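Local structure of succinate dehydrogenase (Membrane anchor subunit) (Mycolicibacterium smegmatis, 7D6V) at residues S72-T77 with I97-I102; E23-T28 with C132-P137. The protein serves as the membrane anchor of a mycobacterial succinate dehydrogenase, holds a membrane-embedded Rieske-type FeS cluster, and probably takes part in passing electrons from succinate to quinone. All blocks are in the same frame, centred on the assembly; numbering follows the deposited sequence.

Overall arrangement
Contacts 1 and 2 lie on opposite sides of the centre of the chain. Their own centres are about 47 Å apart, and their nearest atoms are about 33 Å apart, so they do not touch. Contact 2 joins the lead-in to helix 33-55 with the loop between helices 115-124 and 147-150. Contact 1 falls between these two segments along the chain. It closes part of the long loop that runs from strand 66-67 to helix 104-112. The two contacts share no helix or strand. Contact 2 sits against the iron-sulfur subunit, while contact 1 is touched by no other chain. They join loop segments at two distant parts of a membrane anchor that is about half helical.

Contact 1 (S72-T77 with I97-I102); sequences SPCVST and IPMAFI
Val75 has CG1 anti to the carbonyl carbon (chi1 -60°), which leaves CG2 in the crowded position between N and C. That CG2 faces Phe101 and Ile102. Cys74 places SG anti to its backbone N (chi1 -155°), and the sulfur meets Met99. CG2 of Val75 lies 4.1 Å from CG1 of Ile102, and these two side chains cross at about a right angle. The same methyl is 4.2 Å from CE2 of Phe101, with an oblique approach to the ring. Ile102 CG1 sits over one face of that ring, 3.9 Å above its plane and offset toward the rim. Val75 therefore packs against a pair of side chains that already touch each other. Pro98 O lies in plane at the ring edge.

On the other flank the contact is between sulfurs. Cys74 SG is 4.1 Å from Met99 SD, and the methionine chain is extended beyond CG. A third, separate touch is Pro73 CD against Ala100 CB at 4.4 Å.

Pro98 to Phe101 forms a type I beta turn, and the run from Ser72 to Val75 is directed 90° from that of Met99 to Ile102. Both segments belong to the long loop between strand 66-67 and helix 104-112. Val75 is hydrogen-bonded through its backbone to Trp89 and Val90, and Cys74 O is hydrogen-bonded to Ser84 OG. Ser72 OG is hydrogen-bonded to Thr68 O.

No hydrogen bond crosses between the two segments. Pro73 O and Met99 O approach to 3.5 Å, but both are acceptors and cannot bond to each other. With no such bond across, the fit of the two segments depends on shape, on Val75 against Phe101 and Ile102 and on sulfur against sulfur.

Contact 2 (E23-T28 with C132-P137); sequences ERTLRT and CAVAEP
Thr25 meets Val134 and Ala133 in the close-packed middle of the contact. Its OG1 is anti to the backbone N (chi1 -163°) and donates a hydrogen bond to Ala133 O at 3.1 Å. The donor stands above the carbonyl plane, 52° out of it, with a C=O...OG1 angle of 120°. Val134 CG2 packs beside the same hydroxyl, 3.6 Å from OG1, and also touches CB and CG2 of the threonine. The backbones are nearest here, with 5.1 Å between Thr25 CA and Val134 CA. Next to this pair, Arg24 bends at chi2 and chi3. Its CD rests on Ala135 CB at 3.4 Å.

Neither segment is helix or strand. This is a loop-to-loop contact that joins the N-terminal lead-in of helix 33-55 to the loop after helix 115-124, at the interface with the iron-sulfur subunit. Cys132 SG forms a disulfide with Cys208 of that subunit. Glu136 OE2 is hydrogen-bonded to His156 ND1 of the same neighbouring chain, and Glu23 O accepts a hydrogen bond from Arg93 of that chain.

The guanidinium ends of the two arginines are the loose parts. Arg24 is solvent-exposed, and the carbonyls of Ala135 and Glu136 lie oblique to its guanidinium. Arg24 NH1 is 4.0 Å from Ala135 O, and no hydrogen bond forms. Arg27 NH1 comes no nearer to the other segment than 3.7 Å, to Cys132 N. The charge of Arg27 is met instead by Asp29, in a salt bridge through NH2.

Contact 1 (S72-T77 with I97-I102)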
ATOM      1  N   SER C  72       0.318 -16.389 -49.743  1.00 19.59           N
ATOM      2  CA  SER C  72       1.513 -17.211 -49.547  1.00 19.59           C
ATOM      3  C   SER C  72       1.262 -18.687 -49.836  1.00 19.59           C
ATOM      4  O   SER C  72       1.874 -19.225 -50.775  1.00 19.59           O
ATOM      5  CB  SER C  72       2.098 -16.961 -48.154  1.00 19.59           C
ATOM      6  OG  SER C  72       2.563 -15.632 -48.029  1.00 19.59           O
ATOM      7  N   PRO C  73       0.393 -19.404 -49.101  1.00 20.70           N
ATOM      8  CA  PRO C  73       0.101 -20.777 -49.529  1.00 20.70           C
ATOM      9  C   PRO C  73      -0.768 -20.744 -50.773  1.00 20.70           C
ATOM     10  O   PRO C  73      -1.951 -20.400 -50.709  1.00 20.70           O
ATOM     11  CB  PRO C  73      -0.627 -21.387 -48.322  1.00 20.70           C
ATOM     12  CG  PRO C  73      -0.438 -20.405 -47.206  1.00 20.70           C
ATOM     13  CD  PRO C  73      -0.355 -19.076 -47.881  1.00 20.70           C
ATOM     14  N   CYS C  74      -0.186 -21.092 -51.915  1.00 23.04           N
ATOM     15  CA  CYS C  74      -0.791 -20.838 -53.218  1.00 23.04           C
ATOM     16  C   CYS C  74      -0.964 -22.191 -53.903  1.00 23.04           C
ATOM     17  O   CYS C  74      -0.130 -22.610 -54.706  1.00 23.04           O
ATOM     18  CB  CYS C  74       0.115 -19.873 -54.002  1.00 23.04           C
ATOM     19  SG  CYS C  74      -0.679 -18.886 -55.272  1.00 23.04           S
ATOM     20  N   VAL C  75      -2.069 -22.865 -53.594  1.00 24.67           N
ATOM     21  CA  VAL C  75      -2.213 -24.296 -53.825  1.00 24.67           C
ATOM     22  C   VAL C  75      -3.189 -24.603 -54.960  1.00 24.67           C
ATOM     23  O   VAL C  75      -3.737 -25.699 -55.018  1.00 24.67           O
ATOM     24  CB  VAL C  75      -2.628 -25.019 -52.534  1.00 24.67           C
ATOM     25  CG1 VAL C  75      -1.587 -24.811 -51.456  1.00 24.67           C
ATOM     26  CG2 VAL C  75      -3.979 -24.519 -52.065  1.00 24.67           C
ATOM     27  N   SER C  76      -3.417 -23.663 -55.867  1.00 26.34           N
ATOM     28  CA  SER C  76      -4.336 -23.867 -56.974  1.00 26.34           C
ATOM     29  C   SER C  76      -3.567 -23.963 -58.284  1.00 26.34           C
ATOM     30  O   SER C  76      -2.441 -23.475 -58.401  1.00 26.34           O
ATOM     31  CB  SER C  76      -5.363 -22.737 -57.054  1.00 26.34           C
ATOM     32  OG  SER C  76      -5.931 -22.661 -58.345  1.00 26.34           O
ATOM     33  N   THR C  77      -4.177 -24.619 -59.269  1.00 26.60           N
ATOM     34  CA  THR C  77      -3.569 -24.719 -60.587  1.00 26.60           C
ATOM     35  C   THR C  77      -3.793 -23.475 -61.433  1.00 26.60           C
ATOM     36  O   THR C  77      -3.258 -23.394 -62.542  1.00 26.60           O
ATOM     37  CB  THR C  77      -4.103 -25.949 -61.327  1.00 26.60           C
ATOM     38  OG1 THR C  77      -5.524 -25.841 -61.479  1.00 26.60           O
ATOM     39  CG2 THR C  77      -3.777 -27.210 -60.553  1.00 26.60           C
ATOM     40  N   ILE C  97     -13.430 -17.273 -53.769  1.00 28.57           N
ATOM     41  CA  ILE C  97     -12.442 -17.972 -52.957  1.00 28.57           C
ATOM     42  C   ILE C  97     -11.100 -17.285 -53.183  1.00 28.57           C
ATOM     43  O   ILE C  97     -10.617 -17.265 -54.327  1.00 28.57           O
ATOM     44  CB  ILE C  97     -12.368 -19.459 -53.322  1.00 28.57           C
ATOM     45  CG1 ILE C  97     -13.762 -20.083 -53.268  1.00 28.57           C
ATOM     46  CG2 ILE C  97     -11.419 -20.190 -52.389  1.00 28.57           C
ATOM     47  CD1 ILE C  97     -14.432 -19.943 -51.927  1.00 28.57           C
ATOM     48  N   PRO C  98     -10.491 -16.696 -52.161  1.00 25.10           N
ATOM     49  CA  PRO C  98      -9.169 -16.098 -52.349  1.00 25.10           C
ATOM     50  C   PRO C  98      -8.127 -17.170 -52.611  1.00 25.10           C
ATOM     51  O   PRO C  98      -8.267 -18.320 -52.191  1.00 25.10           O
ATOM     52  CB  PRO C  98      -8.914 -15.373 -51.024  1.00 25.10           C
ATOM     53  CG  PRO C  98      -9.743 -16.104 -50.034  1.00 25.10           C
ATOM     54  CD  PRO C  98     -10.950 -16.614 -50.765  1.00 25.10           C
ATOM     55  N   MET C  99      -7.072 -16.780 -53.324  1.00 24.38           N
ATOM     56  CA  MET C  99      -6.032 -17.740 -53.677  1.00 24.38           C
ATOM     57  C   MET C  99      -5.324 -18.299 -52.450  1.00 24.38           C
ATOM     58  O   MET C  99      -4.695 -19.358 -52.542  1.00 24.38           O
ATOM     59  CB  MET C  99      -5.026 -17.094 -54.627  1.00 24.38           C
ATOM     60  CG  MET C  99      -5.284 -17.415 -56.088  1.00 24.38           C
ATOM     61  SD  MET C  99      -3.845 -17.142 -57.127  1.00 24.38           S
ATOM     62  CE  MET C  99      -4.607 -17.079 -58.743  1.00 24.38           C
ATOM     63  N   ALA C 100      -5.431 -17.628 -51.307  1.00 22.12           N
ATOM     64  CA  ALA C 100      -4.824 -18.062 -50.054  1.00 22.12           C
ATOM     65  C   ALA C 100      -5.891 -18.410 -49.021  1.00 22.12           C
ATOM     66  O   ALA C 100      -5.797 -18.037 -47.852  1.00 22.12           O
ATOM     67  CB  ALA C 100      -3.879 -16.994 -49.511  1.00 22.12           C
ATOM     68  N   PHE C 101      -6.927 -19.126 -49.457  1.00 22.18           N
ATOM     69  CA  PHE C 101      -8.027 -19.521 -48.586  1.00 22.18           C
ATOM     70  C   PHE C 101      -7.606 -20.511 -47.510  1.00 22.18           C
ATOM     71  O   PHE C 101      -8.384 -20.758 -46.585  1.00 22.18           O
ATOM     72  CB  PHE C 101      -9.153 -20.131 -49.417  1.00 22.18           C
ATOM     73  CG  PHE C 101      -8.781 -21.429 -50.075  1.00 22.18           C
ATOM     74  CD1 PHE C 101      -9.131 -22.638 -49.499  1.00 22.18           C
ATOM     75  CD2 PHE C 101      -8.081 -21.442 -51.267  1.00 22.18           C
ATOM     76  CE1 PHE C 101      -8.789 -23.828 -50.098  1.00 22.18           C
ATOM     77  CE2 PHE C 101      -7.737 -22.630 -51.868  1.00 22.18           C
ATOM     78  CZ  PHE C 101      -8.093 -23.824 -51.284  1.00 22.18           C
ATOM     79  N   ILE C 102      -6.420 -21.106 -47.626  1.00 20.77           N
ATOM     80  CA  ILE C 102      -5.956 -22.045 -46.613  1.00 20.77           C
ATOM     81  C   ILE C 102      -5.540 -21.309 -45.346  1.00 20.77           C
ATOM     82  O   ILE C 102      -5.838 -21.749 -44.232  1.00 20.77           O
ATOM     83  CB  ILE C 102      -4.810 -22.904 -47.178  1.00 20.77           C
ATOM     84  CG1 ILE C 102      -5.343 -23.858 -48.246  1.00 20.77           C
ATOM     85  CG2 ILE C 102      -4.108 -23.667 -46.069  1.00 20.77           C
ATOM     86  CD1 ILE C 102      -6.339 -24.860 -47.723  1.00 20.77           C
TER

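Contact 2 (E23-T28 with C132-P137)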
ATOM      1  N   GLU C  23     -24.040  13.253 -14.943  1.00 17.79           N
ATOM      2  CA  GLU C  23     -23.154  13.418 -16.084  1.00 17.79           C
ATOM      3  C   GLU C  23     -22.544  12.075 -16.436  1.00 17.79           C
ATOM      4  O   GLU C  23     -22.084  11.346 -15.554  1.00 17.79           O
ATOM      5  CB  GLU C  23     -22.064  14.465 -15.822  1.00 17.79           C
ATOM      6  CG  GLU C  23     -22.584  15.895 -15.714  1.00 17.79           C
ATOM      7  CD  GLU C  23     -22.724  16.394 -14.292  1.00 17.79           C
ATOM      8  OE1 GLU C  23     -22.665  15.575 -13.358  1.00 17.79           O
ATOM      9  OE2 GLU C  23     -22.888  17.617 -14.106  1.00 17.79           O
ATOM     10  N   ARG C  24     -22.549  11.759 -17.730  1.00 17.38           N
ATOM     11  CA  ARG C  24     -22.079  10.458 -18.187  1.00 17.38           C
ATOM     12  C   ARG C  24     -20.619  10.247 -17.803  1.00 17.38           C
ATOM     13  O   ARG C  24     -20.235   9.163 -17.352  1.00 17.38           O
ATOM     14  CB  ARG C  24     -22.281  10.353 -19.697  1.00 17.38           C
ATOM     15  CG  ARG C  24     -21.892   9.032 -20.281  1.00 17.38           C
ATOM     16  CD  ARG C  24     -22.823   7.989 -19.723  1.00 17.38           C
ATOM     17  NE  ARG C  24     -24.226   8.234 -20.036  1.00 17.38           N
ATOM     18  CZ  ARG C  24     -24.812   7.862 -21.166  1.00 17.38           C
ATOM     19  NH1 ARG C  24     -24.121   7.196 -22.081  1.00 17.38           N
ATOM     20  NH2 ARG C  24     -26.094   8.125 -21.369  1.00 17.38           N
ATOM     21  N   THR C  25     -19.793  11.276 -17.968  1.00 15.94           N
ATOM     22  CA  THR C  25     -18.445  11.281 -17.422  1.00 15.94           C
ATOM     23  C   THR C  25     -18.103  12.704 -17.015  1.00 15.94           C
ATOM     24  O   THR C  25     -18.686  13.669 -17.512  1.00 15.94           O
ATOM     25  CB  THR C  25     -17.416  10.732 -18.419  1.00 15.94           C
ATOM     26  OG1 THR C  25     -16.215  10.380 -17.723  1.00 15.94           O
ATOM     27  CG2 THR C  25     -17.091  11.759 -19.493  1.00 15.94           C
ATOM     28  N   LEU C  26     -17.161  12.826 -16.082  1.00 15.05           N
ATOM     29  CA  LEU C  26     -16.646  14.121 -15.665  1.00 15.05           C
ATOM     30  C   LEU C  26     -15.255  14.394 -16.220  1.00 15.05           C
ATOM     31  O   LEU C  26     -14.634  15.390 -15.844  1.00 15.05           O
ATOM     32  CB  LEU C  26     -16.634  14.228 -14.140  1.00 15.05           C
ATOM     33  CG  LEU C  26     -17.985  14.510 -13.482  1.00 15.05           C
ATOM     34  CD1 LEU C  26     -17.864  14.453 -11.977  1.00 15.05           C
ATOM     35  CD2 LEU C  26     -18.527  15.853 -13.922  1.00 15.05           C
ATOM     36  N   ARG C  27     -14.759  13.535 -17.105  1.00 15.04           N
ATOM     37  CA  ARG C  27     -13.449  13.742 -17.703  1.00 15.04           C
ATOM     38  C   ARG C  27     -13.476  14.937 -18.646  1.00 15.04           C
ATOM     39  O   ARG C  27     -14.462  15.175 -19.349  1.00 15.04           O
ATOM     40  CB  ARG C  27     -13.004  12.485 -18.447  1.00 15.04           C
ATOM     41  CG  ARG C  27     -12.654  11.330 -17.531  1.00 15.04           C
ATOM     42  CD  ARG C  27     -12.272  10.083 -18.303  1.00 15.04           C
ATOM     43  NE  ARG C  27     -11.144  10.318 -19.197  1.00 15.04           N
ATOM     44  CZ  ARG C  27     -10.392   9.358 -19.723  1.00 15.04           C
ATOM     45  NH1 ARG C  27     -10.640   8.089 -19.445  1.00 15.04           N
ATOM     46  NH2 ARG C  27      -9.387   9.670 -20.526  1.00 15.04           N
ATOM     47  N   THR C  28     -12.381  15.693 -18.658  1.00 16.58           N
ATOM     48  CA  THR C  28     -12.269  16.898 -19.465  1.00 16.58           C
ATOM     49  C   THR C  28     -11.287  16.753 -20.617  1.00 16.58           C
ATOM     50  O   THR C  28     -11.131  17.693 -21.402  1.00 16.58           O
ATOM     51  CB  THR C  28     -11.865  18.089 -18.585  1.00 16.58           C
ATOM     52  OG1 THR C  28     -10.625  17.802 -17.928  1.00 16.58           O
ATOM     53  CG2 THR C  28     -12.928  18.370 -17.542  1.00 16.58           C
ATOM     54  N   CYS C 132     -12.157   4.707 -19.876  1.00 15.96           N
ATOM     55  CA  CYS C 132     -12.040   3.951 -18.633  1.00 15.96           C
ATOM     56  C   CYS C 132     -13.160   4.269 -17.650  1.00 15.96           C
ATOM     57  O   CYS C 132     -13.775   3.355 -17.086  1.00 15.96           O
ATOM     58  CB  CYS C 132     -10.665   4.182 -18.018  1.00 15.96           C
ATOM     59  SG  CYS C 132      -9.451   3.220 -18.919  1.00 15.96           S
ATOM     60  N   ALA C 133     -13.451   5.545 -17.427  1.00 15.16           N
ATOM     61  CA  ALA C 133     -14.479   5.938 -16.468  1.00 15.16           C
ATOM     62  C   ALA C 133     -15.658   6.626 -17.151  1.00 15.16           C
ATOM     63  O   ALA C 133     -16.282   7.525 -16.588  1.00 15.16           O
ATOM     64  CB  ALA C 133     -13.892   6.833 -15.383  1.00 15.16           C
ATOM     65  N   VAL C 134     -15.978   6.205 -18.371  1.00 15.25           N
ATOM     66  CA  VAL C 134     -17.131   6.704 -19.111  1.00 15.25           C
ATOM     67  C   VAL C 134     -18.182   5.606 -19.142  1.00 15.25           C
ATOM     68  O   VAL C 134     -17.876   4.451 -19.458  1.00 15.25           O
ATOM     69  CB  VAL C 134     -16.742   7.147 -20.535  1.00 15.25           C
ATOM     70  CG1 VAL C 134     -17.919   7.804 -21.227  1.00 15.25           C
ATOM     71  CG2 VAL C 134     -15.563   8.098 -20.486  1.00 15.25           C
ATOM     72  N   ALA C 135     -19.422   5.965 -18.819  1.00 15.67           N
ATOM     73  CA  ALA C 135     -20.448   4.961 -18.575  1.00 15.67           C
ATOM     74  C   ALA C 135     -20.972   4.353 -19.873  1.00 15.67           C
ATOM     75  O   ALA C 135     -21.022   5.008 -20.917  1.00 15.67           O
ATOM     76  CB  ALA C 135     -21.597   5.559 -17.768  1.00 15.67           C
ATOM     77  N   GLU C 136     -21.375   3.088 -19.784  1.00 16.02           N
ATOM     78  CA  GLU C 136     -21.676   2.275 -20.952  1.00 16.02           C
ATOM     79  C   GLU C 136     -22.955   2.722 -21.654  1.00 16.02           C
ATOM     80  O   GLU C 136     -23.912   3.156 -21.010  1.00 16.02           O
ATOM     81  CB  GLU C 136     -21.844   0.816 -20.551  1.00 16.02           C
ATOM     82  CG  GLU C 136     -20.565   0.070 -20.490  1.00 16.02           C
ATOM     83  CD  GLU C 136     -20.727  -1.371 -20.069  1.00 16.02           C
ATOM     84  OE1 GLU C 136     -21.356  -1.625 -19.027  1.00 16.02           O
ATOM     85  OE2 GLU C 136     -20.218  -2.257 -20.783  1.00 16.02           O
ATOM     86  N   PRO C 137     -23.008   2.588 -22.979  1.00 15.88           N
ATOM     87  CA  PRO C 137     -24.291   2.630 -23.687  1.00 15.88           C
ATOM     88  C   PRO C 137     -25.053   1.313 -23.678  1.00 15.88           C
ATOM     89  O   PRO C 137     -26.018   1.177 -24.433  1.00 15.88           O
ATOM     90  CB  PRO C 137     -23.871   3.001 -25.118  1.00 15.88           C
ATOM     91  CG  PRO C 137     -22.505   2.456 -25.250  1.00 15.88           C
ATOM     92  CD  PRO C 137     -21.862   2.609 -23.905  1.00 15.88           C
TER